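Local coordinates for Glyoxalase/bleomycin resistance protein/dioxygenase (PDB 4HC5) that is of uncertain function but belongs to the glyoxalase/bleomycin resistance/dioxygenase superfamily and may act as a dioxygenase, at residues R75-Y80 / D122-Q127; T103-P108 / R116-S121. All coordinates share one frame; numbering follows the deposited sequence.

Contact 1: residues R75-Y80 / D122-Q127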
ATOM      1  N   ARG A  75     -14.037  -8.264  -2.332  1.00 18.48           N
ATOM      2  CA  ARG A  75     -12.980  -7.687  -3.121  1.00 19.19           C
ATOM      3  C   ARG A  75     -12.319  -8.749  -3.984  1.00 18.12           C
ATOM      4  O   ARG A  75     -12.058  -9.819  -3.537  1.00 18.72           O
ATOM      5  CB  ARG A  75     -11.974  -6.949  -2.238  1.00 18.61           C
ATOM      6  CG  ARG A  75     -11.147  -7.764  -1.284  1.00 18.47           C
ATOM      7  CD  ARG A  75     -10.286  -6.836  -0.417  1.00 18.90           C
ATOM      8  NE  ARG A  75     -11.091  -6.194   0.587  1.00 19.73           N
ATOM      9  CZ  ARG A  75     -10.634  -5.300   1.453  1.00 19.50           C
ATOM     10  NH1 ARG A  75      -9.363  -4.949   1.430  1.00 21.14           N
ATOM     11  NH2 ARG A  75     -11.433  -4.770   2.348  1.00 21.93           N
ATOM     12  N   LYS A  76     -12.032  -8.372  -5.212  1.00 17.77           N
ATOM     13  CA  LYS A  76     -11.572  -9.299  -6.231  1.00 18.14           C
ATOM     14  C   LYS A  76     -10.375  -8.709  -7.007  1.00 18.05           C
ATOM     15  O   LYS A  76     -10.131  -7.506  -6.916  1.00 18.05           O
ATOM     16  CB  LYS A  76     -12.727  -9.677  -7.190  1.00 21.12           C
ATOM     17  CG  LYS A  76     -13.766 -10.561  -6.457  1.00 29.54           C
ATOM     18  CD  LYS A  76     -14.680 -11.446  -7.167  1.00 33.29           C
ATOM     19  CE  LYS A  76     -15.347 -12.468  -6.205  1.00 32.40           C
ATOM     20  NZ  LYS A  76     -14.482 -13.644  -5.792  1.00 25.33           N
ATOM     21  N   PRO A  77      -9.664  -9.528  -7.785  1.00 16.86           N
ATOM     22  CA  PRO A  77      -8.604  -8.979  -8.547  1.00 17.48           C
ATOM     23  C   PRO A  77      -9.061  -8.034  -9.629  1.00 19.41           C
ATOM     24  O   PRO A  77     -10.227  -8.057 -10.070  1.00 19.52           O
ATOM     25  CB  PRO A  77      -7.972 -10.222  -9.192  1.00 17.11           C
ATOM     26  CG  PRO A  77      -8.395 -11.372  -8.354  1.00 16.83           C
ATOM     27  CD  PRO A  77      -9.774 -10.993  -7.962  1.00 18.53           C
ATOM     28  N   GLY A  78      -8.130  -7.162 -10.059  1.00 18.87           N
ATOM     29  CA  GLY A  78      -8.306  -6.340 -11.249  1.00 20.38           C
ATOM     30  C   GLY A  78      -8.659  -4.897 -10.928  1.00 18.50           C
ATOM     31  O   GLY A  78      -9.313  -4.626  -9.899  1.00 25.01           O
ATOM     32  N   GLY A  79      -8.233  -4.005 -11.778  1.00 20.91           N
ATOM     33  CA  GLY A  79      -8.503  -2.619 -11.583  1.00 21.89           C
ATOM     34  C   GLY A  79      -7.351  -1.838 -10.992  1.00 19.40           C
ATOM     35  O   GLY A  79      -6.304  -2.338 -10.751  1.00 17.62           O
ATOM     36  N   TYR A  80      -7.602  -0.562 -10.779  1.00 25.37           N
ATOM     37  CA  TYR A  80      -6.626   0.313 -10.135  1.00 24.20           C
ATOM     38  C   TYR A  80      -6.299  -0.124  -8.753  1.00 22.85           C
ATOM     39  O   TYR A  80      -7.162  -0.256  -7.974  1.00 27.22           O
ATOM     40  CB  TYR A  80      -7.164   1.731 -10.063  1.00 22.29           C
ATOM     41  CG  TYR A  80      -7.264   2.287 -11.392  1.00 28.07           C
ATOM     42  CD1 TYR A  80      -6.136   2.550 -12.133  1.00 23.47           C
ATOM     43  CD2 TYR A  80      -8.502   2.508 -11.964  1.00 27.09           C
ATOM     44  CE1 TYR A  80      -6.237   3.052 -13.411  1.00 24.29           C
ATOM     45  CE2 TYR A  80      -8.614   3.017 -13.233  1.00 36.51           C
ATOM     46  CZ  TYR A  80      -7.481   3.272 -13.946  1.00 34.77           C
ATOM     47  OH  TYR A  80      -7.621   3.768 -15.187  1.00 43.49           O
ATOM     48  N   ASP A 122      -0.699  -6.455 -14.064  1.00 15.30           N
ATOM     49  CA  ASP A 122      -0.286  -7.836 -13.805  1.00 17.56           C
ATOM     50  C   ASP A 122      -1.248  -8.787 -14.600  1.00 18.15           C
ATOM     51  O   ASP A 122      -2.202  -8.339 -15.224  1.00 17.34           O
ATOM     52  CB  ASP A 122      -0.170  -8.153 -12.315  1.00 15.86           C
ATOM     53  CG  ASP A 122      -1.477  -8.363 -11.607  1.00 16.02           C
ATOM     54  OD1 ASP A 122      -2.542  -8.337 -12.188  1.00 17.23           O
ATOM     55  OD2 ASP A 122      -1.345  -8.576 -10.352  1.00 16.42           O
ATOM     56  N   PRO A 123      -1.031 -10.108 -14.472  1.00 17.71           N
ATOM     57  CA  PRO A 123      -1.902 -11.031 -15.242  1.00 19.23           C
ATOM     58  C   PRO A 123      -3.365 -11.018 -14.861  1.00 19.39           C
ATOM     59  O   PRO A 123      -4.204 -11.470 -15.613  1.00 21.01           O
ATOM     60  CB  PRO A 123      -1.269 -12.390 -14.961  1.00 19.57           C
ATOM     61  CG  PRO A 123       0.182 -12.022 -14.796  1.00 18.19           C
ATOM     62  CD  PRO A 123       0.164 -10.774 -13.950  1.00 17.59           C
ATOM     63  N   ASP A 124      -3.649 -10.623 -13.639  1.00 17.79           N
ATOM     64  CA  ASP A 124      -5.035 -10.509 -13.135  1.00 16.54           C
ATOM     65  C   ASP A 124      -5.687  -9.181 -13.465  1.00 17.93           C
ATOM     66  O   ASP A 124      -6.809  -8.933 -13.074  1.00 18.83           O
ATOM     67  CB  ASP A 124      -5.125 -10.753 -11.650  1.00 17.26           C
ATOM     68  CG  ASP A 124      -5.065 -12.225 -11.239  1.00 19.56           C
ATOM     69  OD1 ASP A 124      -5.883 -13.031 -11.751  1.00 22.02           O
ATOM     70  OD2 ASP A 124      -4.167 -12.556 -10.409  1.00 18.17           O
ATOM     71  N   GLY A 125      -4.946  -8.312 -14.143  1.00 17.64           N
ATOM     72  CA  GLY A 125      -5.478  -7.029 -14.461  1.00 16.69           C
ATOM     73  C   GLY A 125      -5.335  -5.946 -13.378  1.00 17.28           C
ATOM     74  O   GLY A 125      -5.914  -4.851 -13.506  1.00 17.89           O
ATOM     75  N   ASN A 126      -4.565  -6.282 -12.345  1.00 14.89           N
ATOM     76  CA  ASN A 126      -4.231  -5.205 -11.358  1.00 15.41           C
ATOM     77  C   ASN A 126      -3.291  -4.176 -12.007  1.00 14.56           C
ATOM     78  O   ASN A 126      -2.241  -4.554 -12.512  1.00 17.54           O
ATOM     79  CB  ASN A 126      -3.534  -5.820 -10.169  1.00 15.18           C
ATOM     80  CG  ASN A 126      -4.439  -6.770  -9.354  1.00 15.06           C
ATOM     81  OD1 ASN A 126      -5.567  -6.388  -9.020  1.00 16.55           O
ATOM     82  ND2 ASN A 126      -3.955  -7.975  -9.044  1.00 16.65           N
ATOM     83  N   GLN A 127      -3.713  -2.927 -11.909  1.00 15.31           N
ATOM     84  CA  GLN A 127      -2.998  -1.821 -12.551  0.50 15.30           C
ATOM     85  C   GLN A 127      -2.162  -0.988 -11.562  1.00 15.58           C
ATOM     86  O   GLN A 127      -2.574  -0.651 -10.453  1.00 16.88           O
ATOM     87  CB  GLN A 127      -3.956  -0.892 -13.299  0.50 18.45           C
ATOM     88  CG  GLN A 127      -3.196  -0.008 -14.322  0.50 17.50           C
ATOM     89  CD  GLN A 127      -4.137   0.828 -15.190  0.50 20.59           C
ATOM     90  OE1 GLN A 127      -4.177   0.745 -16.447  0.50 25.93           O
ATOM     91  NE2 GLN A 127      -4.850   1.663 -14.528  0.50 23.53           N
TER
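Gly-78 and Asn-126 meet where two parallel strand starts come together, their CA atoms 4.2 Å apart. The tight part is polar. Asn-126 CG stands anti to the carbonyl carbon, beside the backbone N (chi1 -66°), and its OD1 accepts from Gly-78 N at 2.9 Å, the donor lying above the amide plane. Beyond it the backbone ladder begins with Gly-79 N to Gly-125 O (3.0 Å) and Gln-127 N to Gly-79 O (2.9 Å). The Asn-126 amide is held at both ends: its ND2 gives a nearly straight bond (166°) to Asp-122 OD2 on the syn side. Asp-122 OD1 also takes Asn-126 N at 2.9 Å, across the type I turn of 122-125, so the carboxylate fixes the side chain that receives Gly-78. Pro-77 CB rests on Asp-124 CB at 3.8 Å, while the Asp-124 carboxylate turns to Ser-22 and a glycerol. The looser side lies at the last bridge, where the exposed Tyr-80 ring and the Gln-127 side chain point the same way; Gln-127 has two conformers and its fit against the ring is doubtful. Tyr-80 packs on Tyr-71 of the second subunit. Strands 79-87 and 126-132 start here as sheet neighbours, with strand 13-20 touching Pro-77 and Asp-122, and helix 24-34 against Asp-122.

Contact 2: residues T103-P108 / R116-S121. With GOL (glycerol), chain F.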
ATOM      1  N   THR A 103       1.990  -6.056 -20.116  1.00 18.91           N
ATOM      2  CA  THR A 103       1.026  -5.125 -20.758  1.00 19.26           C
ATOM      3  C   THR A 103       1.084  -3.747 -20.217  1.00 17.92           C
ATOM      4  O   THR A 103       0.734  -3.559 -19.065  1.00 19.87           O
ATOM      5  CB  THR A 103      -0.452  -5.652 -20.600  1.00 22.98           C
ATOM      6  OG1 THR A 103      -0.520  -6.964 -21.185  1.00 28.62           O
ATOM      7  CG2 THR A 103      -1.432  -4.783 -21.303  1.00 24.80           C
ATOM      8  N   PHE A 104       1.535  -2.816 -21.033  1.00 19.83           N
ATOM      9  CA  PHE A 104       1.522  -1.373 -20.708  1.00 17.04           C
ATOM     10  C   PHE A 104       0.407  -0.695 -21.469  1.00 17.58           C
ATOM     11  O   PHE A 104      -0.001  -1.150 -22.573  1.00 18.90           O
ATOM     12  CB  PHE A 104       2.807  -0.697 -21.141  1.00 17.05           C
ATOM     13  CG  PHE A 104       3.985  -1.030 -20.318  1.00 17.14           C
ATOM     14  CD1 PHE A 104       4.794  -2.128 -20.535  1.00 18.74           C
ATOM     15  CD2 PHE A 104       4.300  -0.204 -19.236  1.00 17.22           C
ATOM     16  CE1 PHE A 104       5.823  -2.421 -19.708  1.00 19.30           C
ATOM     17  CE2 PHE A 104       5.374  -0.490 -18.414  1.00 17.63           C
ATOM     18  CZ  PHE A 104       6.136  -1.613 -18.639  1.00 18.03           C
ATOM     19  N   THR A 105      -0.105   0.406 -20.934  1.00 16.80           N
ATOM     20  CA  THR A 105      -1.125   1.180 -21.622  1.00 17.69           C
ATOM     21  C   THR A 105      -0.568   1.990 -22.837  1.00 17.66           C
ATOM     22  O   THR A 105      -1.289   2.262 -23.790  1.00 20.59           O
ATOM     23  CB  THR A 105      -1.896   2.090 -20.677  1.00 18.61           C
ATOM     24  OG1 THR A 105      -1.005   2.988 -20.072  1.00 19.37           O
ATOM     25  CG2 THR A 105      -2.634   1.279 -19.613  1.00 20.58           C
ATOM     26  N   LYS A 106       0.688   2.389 -22.702  1.00 18.91           N
ATOM     27  CA  LYS A 106       1.383   3.233 -23.715  1.00 20.24           C
ATOM     28  C   LYS A 106       2.828   3.436 -23.271  1.00 18.77           C
ATOM     29  O   LYS A 106       3.160   3.111 -22.090  1.00 18.61           O
ATOM     30  CB  LYS A 106       0.679   4.566 -23.977  1.00 22.36           C
ATOM     31  CG  LYS A 106       0.542   5.414 -22.707  1.00 21.39           C
ATOM     32  CD  LYS A 106      -0.210   6.729 -22.942  1.00 25.11           C
ATOM     33  CE  LYS A 106      -0.343   7.489 -21.646  1.00 30.96           C
ATOM     34  NZ  LYS A 106      -1.157   8.671 -21.985  1.00 42.39           N
ATOM     35  N   PRO A 107       3.686   3.996 -24.128  1.00 18.45           N
ATOM     36  CA  PRO A 107       5.048   4.214 -23.648  1.00 19.39           C
ATOM     37  C   PRO A 107       5.103   5.303 -22.572  1.00 19.54           C
ATOM     38  O   PRO A 107       4.184   6.082 -22.442  1.00 19.90           O
ATOM     39  CB  PRO A 107       5.787   4.646 -24.926  1.00 23.16           C
ATOM     40  CG  PRO A 107       4.942   4.043 -26.038  1.00 24.11           C
ATOM     41  CD  PRO A 107       3.570   4.270 -25.575  1.00 20.05           C
ATOM     42  N   PRO A 108       6.209   5.356 -21.859  1.00 18.29           N
ATOM     43  CA  PRO A 108       6.438   6.479 -20.919  1.00 18.04           C
ATOM     44  C   PRO A 108       6.207   7.822 -21.608  1.00 19.41           C
ATOM     45  O   PRO A 108       6.604   8.050 -22.752  1.00 21.37           O
ATOM     46  CB  PRO A 108       7.879   6.300 -20.509  1.00 20.45           C
ATOM     47  CG  PRO A 108       8.127   4.790 -20.653  1.00 20.99           C
ATOM     48  CD  PRO A 108       7.375   4.472 -21.913  1.00 21.43           C
ATOM     49  N   ARG A 116       8.333  11.378 -15.877  1.00 21.89           N
ATOM     50  CA  ARG A 116       7.837  10.476 -16.869  1.00 18.76           C
ATOM     51  C   ARG A 116       7.204   9.269 -16.186  1.00 20.09           C
ATOM     52  O   ARG A 116       7.650   8.853 -15.176  1.00 18.94           O
ATOM     53  CB  ARG A 116       8.934  10.093 -17.829  1.00 22.04           C
ATOM     54  CG  ARG A 116       9.365  11.268 -18.678  1.00 25.63           C
ATOM     55  CD  ARG A 116      10.679  10.961 -19.347  1.00 35.42           C
ATOM     56  NE  ARG A 116      10.459  10.107 -20.463  1.00 37.35           N
ATOM     57  CZ  ARG A 116      11.174   9.034 -20.719  1.00 33.52           C
ATOM     58  NH1 ARG A 116      12.159   8.694 -19.930  1.00 36.23           N
ATOM     59  NH2 ARG A 116      10.884   8.336 -21.760  1.00 37.17           N
ATOM     60  N   ALA A 117       6.118   8.813 -16.775  1.00 17.15           N
ATOM     61  CA  ALA A 117       5.289   7.753 -16.168  1.00 16.32           C
ATOM     62  C   ALA A 117       4.536   7.004 -17.236  1.00 15.46           C
ATOM     63  O   ALA A 117       4.278   7.508 -18.356  1.00 17.18           O
ATOM     64  CB  ALA A 117       4.359   8.323 -15.121  1.00 17.42           C
ATOM     65  N   THR A 118       4.047   5.836 -16.813  1.00 16.41           N
ATOM     66  CA  THR A 118       3.070   5.067 -17.569  1.00 15.79           C
ATOM     67  C   THR A 118       2.339   4.119 -16.640  1.00 14.88           C
ATOM     68  O   THR A 118       2.577   4.134 -15.443  1.00 16.06           O
ATOM     69  CB  THR A 118       3.689   4.372 -18.811  1.00 19.39           C
ATOM     70  OG1 THR A 118       2.600   3.812 -19.597  1.00 21.99           O
ATOM     71  CG2 THR A 118       4.770   3.369 -18.478  1.00 22.05           C
ATOM     72  N   TRP A 119       1.514   3.281 -17.195  1.00 15.37           N
ATOM     73  CA  TRP A 119       0.750   2.271 -16.421  0.50 15.03           C
ATOM     74  C   TRP A 119       0.925   0.895 -17.005  1.00 14.66           C
ATOM     75  O   TRP A 119       1.061   0.720 -18.228  1.00 16.12           O
ATOM     76  CB  TRP A 119      -0.764   2.554 -16.477  0.50 14.93           C
ATOM     77  CG  TRP A 119      -1.158   3.869 -15.801  0.50 16.39           C
ATOM     78  CD1 TRP A 119      -1.757   4.023 -14.539  0.50 15.68           C
ATOM     79  CD2 TRP A 119      -1.034   5.237 -16.335  0.50 17.79           C
ATOM     80  NE1 TRP A 119      -1.990   5.314 -14.298  0.50 17.31           N
ATOM     81  CE2 TRP A 119      -1.612   6.115 -15.345  0.50 21.39           C
ATOM     82  CE3 TRP A 119      -0.524   5.799 -17.519  0.50 16.55           C
ATOM     83  CZ2 TRP A 119      -1.609   7.523 -15.510  0.50 20.37           C
ATOM     84  CZ3 TRP A 119      -0.593   7.200 -17.714  0.50 22.99           C
ATOM     85  CH2 TRP A 119      -1.097   8.041 -16.724  0.50 21.45           C
ATOM     86  N   PHE A 120       0.963  -0.086 -16.131  1.00 14.90           N
ATOM     87  CA  PHE A 120       1.021  -1.472 -16.537  1.00 15.62           C
ATOM     88  C   PHE A 120       0.147  -2.305 -15.643  1.00 16.09           C
ATOM     89  O   PHE A 120      -0.256  -1.903 -14.536  1.00 16.25           O
ATOM     90  CB  PHE A 120       2.435  -2.006 -16.630  1.00 16.93           C
ATOM     91  CG  PHE A 120       3.039  -2.312 -15.298  1.00 15.68           C
ATOM     92  CD1 PHE A 120       2.898  -3.548 -14.734  1.00 17.14           C
ATOM     93  CD2 PHE A 120       3.819  -1.359 -14.646  1.00 16.48           C
ATOM     94  CE1 PHE A 120       3.463  -3.829 -13.511  1.00 19.25           C
ATOM     95  CE2 PHE A 120       4.365  -1.654 -13.412  1.00 18.36           C
ATOM     96  CZ  PHE A 120       4.199  -2.875 -12.866  1.00 18.40           C
ATOM     97  N   SER A 121      -0.152  -3.488 -16.100  1.00 16.24           N
ATOM     98  CA  SER A 121      -0.937  -4.461 -15.334  0.50 16.40           C
ATOM     99  C   SER A 121      -0.264  -5.794 -15.162  1.00 16.41           C
ATOM    100  O   SER A 121       0.623  -6.199 -15.902  1.00 17.94           O
ATOM    101  CB  SER A 121      -2.281  -4.727 -16.019  0.50 19.74           C
ATOM    102  OG  SER A 121      -3.089  -3.549 -16.132  0.50 22.10           O
TER
HETATM  103  C1  GOL F 302      -0.210 -11.365 -18.596  0.50 35.49           C
HETATM  104  O1  GOL F 302      -1.524 -11.054 -19.119  0.50 38.44           O
HETATM  105  C2  GOL F 302       0.727 -10.135 -18.648  0.50 35.23           C
HETATM  106  O2  GOL F 302       1.981 -10.546 -18.133  0.50 32.52           O
HETATM  107  C3  GOL F 302       0.336  -8.996 -17.738  0.50 29.08           C
HETATM  108  O3  GOL F 302       0.991  -7.758 -17.966  0.50 25.21           O
HETATM  109  O   HOH W   1       2.403   7.035 -20.374  1.00 32.41           O
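Phe-104 and Phe-120 form an antiparallel non-hydrogen-bonded pair with CA atoms 4.2 Å apart, flanked by the bonds Ser-121 N to Thr-103 O (3.1 Å) and Thr-105 N to Trp-119 O (3.0 Å), the former nearly along the C=O axis. The two phenylalanine side chains lie side by side on one face of the sheet. Phe-120 CB sits over one face of the Phe-104 ring, offset toward its rim and 3.9 Å from the centroid, a CH-pi contact; the ring planes are inclined at 54°. Thr-118 CG2 comes to CD2 of Phe-104 at 3.7 Å, the two side chains crossing at about a right angle. With OG1 anti to the backbone N (chi1 -171°), Thr-118 donates its hydroxyl to Lys-106 O at 2.6 Å, from above that carbonyl plane. Next to this bond, one water donates to both Pro-107 O and Ala-117 O, bridging the backbones where strand 103-110 is interrupted. In one of the two conformers of Trp-119, Thr-105 OG1 packs on its CB at 3.6 Å, and the extended Lys-106 chain runs beside the indole, its CE near CZ3. Farther on, Pro-108 CB lies over one face of the Arg-116 guanidinium, whose NH2 forms a salt bridge with Asp-91. At the other end, glycerol O3 accepts from Thr-103 N and donates to Ser-121 O. Helix 90-99 borders the phenylalanine face, Tyr-94 meeting the Phe-104 ring edge-to-face. The chemistry is that of a beta hairpin whose short backbone ladder is interrupted around Pro-107 and Pro-108: a threonine hydroxyl and a bridging water link the strands across the interruption, before Ala-117 bonds to the backbone of Glu-109, while aromatic and aliphatic carbon fills the helix-facing side.

Overall arrangement
Contacts 1 and 2 lie in one mixed four-stranded sheet, ordered 79-87, 126-132, 116-121, 103-110, and their centres are about 15 Å apart. Contact 1 pairs the first two strands in parallel and contact 2 the last two in antiparallel fashion. Along the chain the hairpin of contact 2 is nested within the loop that contact 1 closes. Residues 116-121 run directly into 122-127, and the two contacts touch through Gln-127, which packs against Phe-120. Together they reach the outermost strands of this chain's sheet, 79-87 and 103-110. A second sheet repeats the same 1-4-3-2 strand order, consistent with the paired beta-alpha-beta-beta-beta modules of the vicinal oxygen chelate fold.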